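Local atomic coordinates of interferon-inducible protein AIM2 (PDB entry 4JBM), a protein that senses double-stranded DNA in the cytosol through its HIN domain and triggers assembly of the AIM2 inflammasome, leading to pyroptosis. Residues Pro107-Ile121 / Cys152-Ser166. Numbering follows the deposited sequence.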
# COMPACT_ATOMS: atom_id res chain seq x y z
N PRO A 107 10.44 0.08 -10.79
CA PRO A 107 11.32 1.13 -10.24
C PRO A 107 11.30 1.22 -8.71
O PRO A 107 10.33 0.80 -8.08
CB PRO A 107 10.77 2.42 -10.85
CG PRO A 107 9.51 2.06 -11.56
CD PRO A 107 9.60 0.60 -11.88
N CYS A 108 12.38 1.73 -8.13
CA CYS A 108 12.40 2.00 -6.70
C CYS A 108 11.37 3.09 -6.43
O CYS A 108 11.11 3.93 -7.29
CB CYS A 108 13.79 2.45 -6.22
SG CYS A 108 15.10 1.23 -6.44
N GLY A 109 10.79 3.09 -5.24
CA GLY A 109 9.72 4.03 -4.97
C GLY A 109 8.34 3.55 -5.43
O GLY A 109 7.35 4.13 -5.01
N THR A 110 8.27 2.52 -6.28
CA THR A 110 6.95 1.98 -6.68
C THR A 110 6.20 1.52 -5.45
O THR A 110 6.72 0.75 -4.64
CB THR A 110 7.02 0.73 -7.60
OG1 THR A 110 7.96 -0.21 -7.08
CG2 THR A 110 7.37 1.10 -9.02
N ILE A 111 4.98 1.99 -5.32
CA ILE A 111 4.19 1.64 -4.16
C ILE A 111 3.67 0.21 -4.30
O ILE A 111 3.21 -0.21 -5.36
CB ILE A 111 3.06 2.65 -3.92
CG1 ILE A 111 3.68 4.02 -3.67
CG2 ILE A 111 2.19 2.21 -2.77
CD1 ILE A 111 4.85 3.99 -2.68
N VAL A 112 3.79 -0.54 -3.21
CA VAL A 112 3.33 -1.92 -3.17
C VAL A 112 2.46 -2.11 -1.94
O VAL A 112 2.85 -1.74 -0.82
CB VAL A 112 4.52 -2.90 -3.11
CG1 VAL A 112 4.03 -4.33 -2.90
CG2 VAL A 112 5.32 -2.80 -4.39
N ASN A 113 1.25 -2.62 -2.17
CA ASN A 113 0.38 -3.09 -1.10
C ASN A 113 0.08 -4.56 -1.41
O ASN A 113 0.20 -4.97 -2.57
CB ASN A 113 -0.93 -2.31 -1.06
CG ASN A 113 -0.73 -0.81 -1.03
OD1 ASN A 113 -0.74 -0.19 0.03
ND2 ASN A 113 -0.57 -0.21 -2.20
N GLY A 114 -0.31 -5.34 -0.41
CA GLY A 114 -0.65 -6.73 -0.67
C GLY A 114 -0.47 -7.66 0.51
O GLY A 114 -0.06 -7.25 1.60
N LEU A 115 -0.74 -8.94 0.26
CA LEU A 115 -0.72 -9.97 1.28
C LEU A 115 0.29 -11.02 0.87
O LEU A 115 0.19 -11.59 -0.21
CB LEU A 115 -2.12 -10.62 1.41
CG LEU A 115 -2.24 -11.69 2.49
CD1 LEU A 115 -2.10 -11.09 3.90
CD2 LEU A 115 -3.55 -12.47 2.34
N PHE A 116 1.26 -11.29 1.74
CA PHE A 116 2.37 -12.14 1.34
C PHE A 116 2.68 -13.25 2.32
O PHE A 116 2.77 -13.01 3.52
CB PHE A 116 3.63 -11.28 1.12
CG PHE A 116 3.46 -10.20 0.09
CD1 PHE A 116 3.68 -10.47 -1.26
CD2 PHE A 116 3.11 -8.92 0.46
CE1 PHE A 116 3.55 -9.48 -2.22
CE2 PHE A 116 2.98 -7.90 -0.50
CZ PHE A 116 3.20 -8.19 -1.84
N LYS A 117 2.86 -14.46 1.80
CA LYS A 117 3.29 -15.59 2.60
C LYS A 117 4.76 -15.42 2.92
O LYS A 117 5.57 -15.10 2.03
CB LYS A 117 3.11 -16.92 1.84
CG LYS A 117 1.68 -17.34 1.55
CD LYS A 117 1.67 -18.63 0.75
CE LYS A 117 2.20 -18.41 -0.66
NZ LYS A 117 1.38 -17.46 -1.48
N VAL A 118 5.11 -15.61 4.18
CA VAL A 118 6.49 -15.57 4.62
C VAL A 118 7.04 -16.94 5.01
O VAL A 118 6.42 -17.67 5.79
CB VAL A 118 6.70 -14.56 5.77
CG1 VAL A 118 5.55 -14.61 6.74
CG2 VAL A 118 8.04 -14.79 6.47
N GLN A 119 8.19 -17.28 4.44
CA GLN A 119 8.91 -18.51 4.77
C GLN A 119 10.00 -18.31 5.85
O GLN A 119 10.16 -19.16 6.72
CB GLN A 119 9.54 -19.11 3.51
CG GLN A 119 10.31 -18.11 2.66
CD GLN A 119 10.86 -18.70 1.38
OE1 GLN A 119 10.54 -19.83 1.02
NE2 GLN A 119 11.68 -17.92 0.68
N LYS A 120 10.75 -17.21 5.79
CA LYS A 120 11.79 -16.96 6.81
C LYS A 120 11.86 -15.53 7.38
O LYS A 120 11.51 -14.56 6.70
CB LYS A 120 13.17 -17.42 6.34
CG LYS A 120 13.77 -16.66 5.17
CD LYS A 120 15.13 -17.26 4.79
CE LYS A 120 15.88 -16.37 3.80
NZ LYS A 120 17.21 -16.94 3.43
N ILE A 121 12.29 -15.43 8.63
CA ILE A 121 12.37 -14.17 9.38
C ILE A 121 13.76 -13.92 9.97
O ILE A 121 14.12 -14.56 10.96
CB ILE A 121 11.36 -14.15 10.55
CG1 ILE A 121 9.93 -14.38 10.07
CG2 ILE A 121 11.45 -12.83 11.33
CD1 ILE A 121 9.49 -15.83 10.12
N CYS A 152 5.74 -12.62 13.97
CA CYS A 152 5.34 -13.45 12.85
C CYS A 152 6.18 -14.72 12.79
O CYS A 152 7.40 -14.66 12.81
CB CYS A 152 5.46 -12.63 11.56
SG CYS A 152 5.75 -13.52 10.04
N GLU A 153 5.51 -15.87 12.72
CA GLU A 153 6.20 -17.16 12.61
C GLU A 153 6.14 -17.61 11.16
O GLU A 153 5.37 -17.06 10.37
CB GLU A 153 5.55 -18.20 13.52
CG GLU A 153 5.40 -17.77 14.97
CD GLU A 153 4.36 -18.58 15.73
OE1 GLU A 153 3.90 -18.12 16.80
OE2 GLU A 153 4.00 -19.67 15.25
N GLU A 154 6.95 -18.60 10.79
CA GLU A 154 6.89 -19.15 9.44
C GLU A 154 5.51 -19.74 9.17
O GLU A 154 4.93 -20.42 10.02
CB GLU A 154 7.95 -20.22 9.23
CG GLU A 154 7.88 -20.83 7.83
CD GLU A 154 8.61 -22.14 7.71
OE1 GLU A 154 8.80 -22.82 8.74
OE2 GLU A 154 8.99 -22.50 6.57
N GLY A 155 4.98 -19.48 7.97
CA GLY A 155 3.67 -19.96 7.58
C GLY A 155 2.62 -18.88 7.77
O GLY A 155 1.48 -18.99 7.29
N ASP A 156 3.01 -17.81 8.46
CA ASP A 156 2.11 -16.68 8.59
C ASP A 156 2.16 -15.82 7.34
O ASP A 156 2.88 -16.10 6.39
CB ASP A 156 2.49 -15.82 9.81
CG ASP A 156 2.26 -16.55 11.13
OD1 ASP A 156 1.33 -17.38 11.20
OD2 ASP A 156 2.99 -16.25 12.10
N LYS A 157 1.39 -14.74 7.36
CA LYS A 157 1.39 -13.80 6.26
C LYS A 157 1.62 -12.40 6.80
O LYS A 157 1.36 -12.12 7.97
CB LYS A 157 0.07 -13.86 5.49
CG LYS A 157 -0.24 -15.22 4.85
CD LYS A 157 -1.54 -15.12 4.04
CE LYS A 157 -1.87 -16.43 3.34
NZ LYS A 157 -2.47 -17.38 4.29
N ILE A 158 2.14 -11.54 5.94
CA ILE A 158 2.29 -10.13 6.25
C ILE A 158 1.46 -9.33 5.26
O ILE A 158 1.52 -9.56 4.05
CB ILE A 158 3.76 -9.69 6.24
CG1 ILE A 158 4.43 -10.06 4.93
CG2 ILE A 158 4.50 -10.33 7.38
CD1 ILE A 158 5.94 -9.73 4.90
N ARG A 159 0.66 -8.41 5.78
CA ARG A 159 -0.10 -7.48 4.95
C ARG A 159 0.66 -6.16 4.95
O ARG A 159 0.82 -5.52 5.99
CB ARG A 159 -1.52 -7.33 5.49
CG ARG A 159 -2.53 -6.70 4.54
CD ARG A 159 -3.75 -6.34 5.35
NE ARG A 159 -3.43 -5.23 6.24
CZ ARG A 159 -4.22 -4.78 7.21
NH1 ARG A 159 -5.38 -5.36 7.47
NH2 ARG A 159 -3.83 -3.76 7.96
N LEU A 160 1.14 -5.80 3.76
CA LEU A 160 1.93 -4.60 3.51
C LEU A 160 1.05 -3.50 2.93
O LEU A 160 0.25 -3.75 2.02
CB LEU A 160 3.05 -4.91 2.50
CG LEU A 160 4.37 -5.55 2.95
CD1 LEU A 160 4.14 -6.66 3.94
CD2 LEU A 160 5.14 -6.06 1.75
N THR A 161 1.17 -2.30 3.47
CA THR A 161 0.52 -1.12 2.89
C THR A 161 1.54 -0.01 2.66
O THR A 161 2.24 0.41 3.59
CB THR A 161 -0.62 -0.61 3.80
OG1 THR A 161 -1.43 -1.71 4.24
CG2 THR A 161 -1.49 0.39 3.05
N PHE A 162 1.67 0.43 1.41
CA PHE A 162 2.63 1.47 1.02
C PHE A 162 4.08 1.10 1.31
O PHE A 162 4.83 1.88 1.88
CB PHE A 162 2.29 2.81 1.68
CG PHE A 162 2.61 4.02 0.83
CD1 PHE A 162 1.82 4.35 -0.26
CD2 PHE A 162 3.69 4.84 1.15
CE1 PHE A 162 2.11 5.47 -1.03
CE2 PHE A 162 3.99 5.96 0.39
CZ PHE A 162 3.20 6.27 -0.71
N PHE A 163 4.49 -0.10 0.93
CA PHE A 163 5.91 -0.40 0.97
C PHE A 163 6.43 0.02 -0.38
O PHE A 163 5.63 0.29 -1.29
CB PHE A 163 6.15 -1.88 1.24
CG PHE A 163 6.19 -2.23 2.70
CD1 PHE A 163 5.12 -1.91 3.54
CD2 PHE A 163 7.30 -2.84 3.24
CE1 PHE A 163 5.17 -2.22 4.89
CE2 PHE A 163 7.35 -3.15 4.60
CZ PHE A 163 6.28 -2.83 5.42
N GLU A 164 7.75 0.05 -0.55
CA GLU A 164 8.28 0.46 -1.85
C GLU A 164 9.21 -0.61 -2.37
O GLU A 164 9.87 -1.28 -1.60
CB GLU A 164 9.00 1.82 -1.74
CG GLU A 164 8.15 2.95 -1.17
CD GLU A 164 8.34 3.15 0.32
OE1 GLU A 164 9.31 2.59 0.88
OE2 GLU A 164 7.53 3.87 0.94
N VAL A 165 9.27 -0.78 -3.69
CA VAL A 165 10.32 -1.62 -4.25
C VAL A 165 11.62 -0.86 -4.02
O VAL A 165 11.67 0.36 -4.14
CB VAL A 165 10.09 -1.90 -5.76
CG1 VAL A 165 11.36 -2.39 -6.43
CG2 VAL A 165 8.96 -2.88 -5.95
N SER A 166 12.66 -1.59 -3.64
CA SER A 166 13.92 -0.96 -3.25
C SER A 166 15.08 -1.73 -3.84
O SER A 166 15.03 -2.95 -3.96
CB SER A 166 14.04 -0.92 -1.72
OG SER A 166 15.34 -0.53 -1.32
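G114 and L160 exchange two backbone hydrogen bonds where the long strand 111-121 runs antiparallel to strand 157-160, in the beta-barrel of the second OB fold of the DNA-binding HIN domain. F116 and I158 repeat the pattern one hydrogen-bonded pair further on. At T161-F162 the backbone of 152-166 bends sharply, and strand 163-166 pairs with I111 and V112 of the same long strand, while V165 N bonds to T110 O in the turn before it; a G1 beta bulge sets F162 and F163 together opposite V112. N113 spans this corner: with CG beside its backbone N (chi1 -52°), OD1 reaches F162 N at 2.8 Å, the donor standing above the amide plane.

Packing is tight on the side of V112, F116, I158, L160 and F163. The F116 and L160 side chains cross at about a right angle, F116 CE2 3.6 Å from L160 CD2; I132 of strand 127-134 packs on F116 and I158, and V141 of strand 137-144 on L160 and F163. V118 CG1 continues the apolar contact, 3.5 Å from C152 SG. Beyond, the E153-D156 turn closes on the strand through V118 N to D156 O, a nearly straight bond (177°).

The face of L115, K117, K157 and R159 is looser and partly exposed. L115 CD2 rests on the aliphatic chain of K157, 3.7 Å from CD, while L115 also packs against a DNA phosphate. K117 and K157 lie side by side, NZ to NZ 6.9 Å. Farther along, I111 is buried: its CD1 sits over one face of the F162 ring, 3.6 Å from the centroid and 17° off the normal.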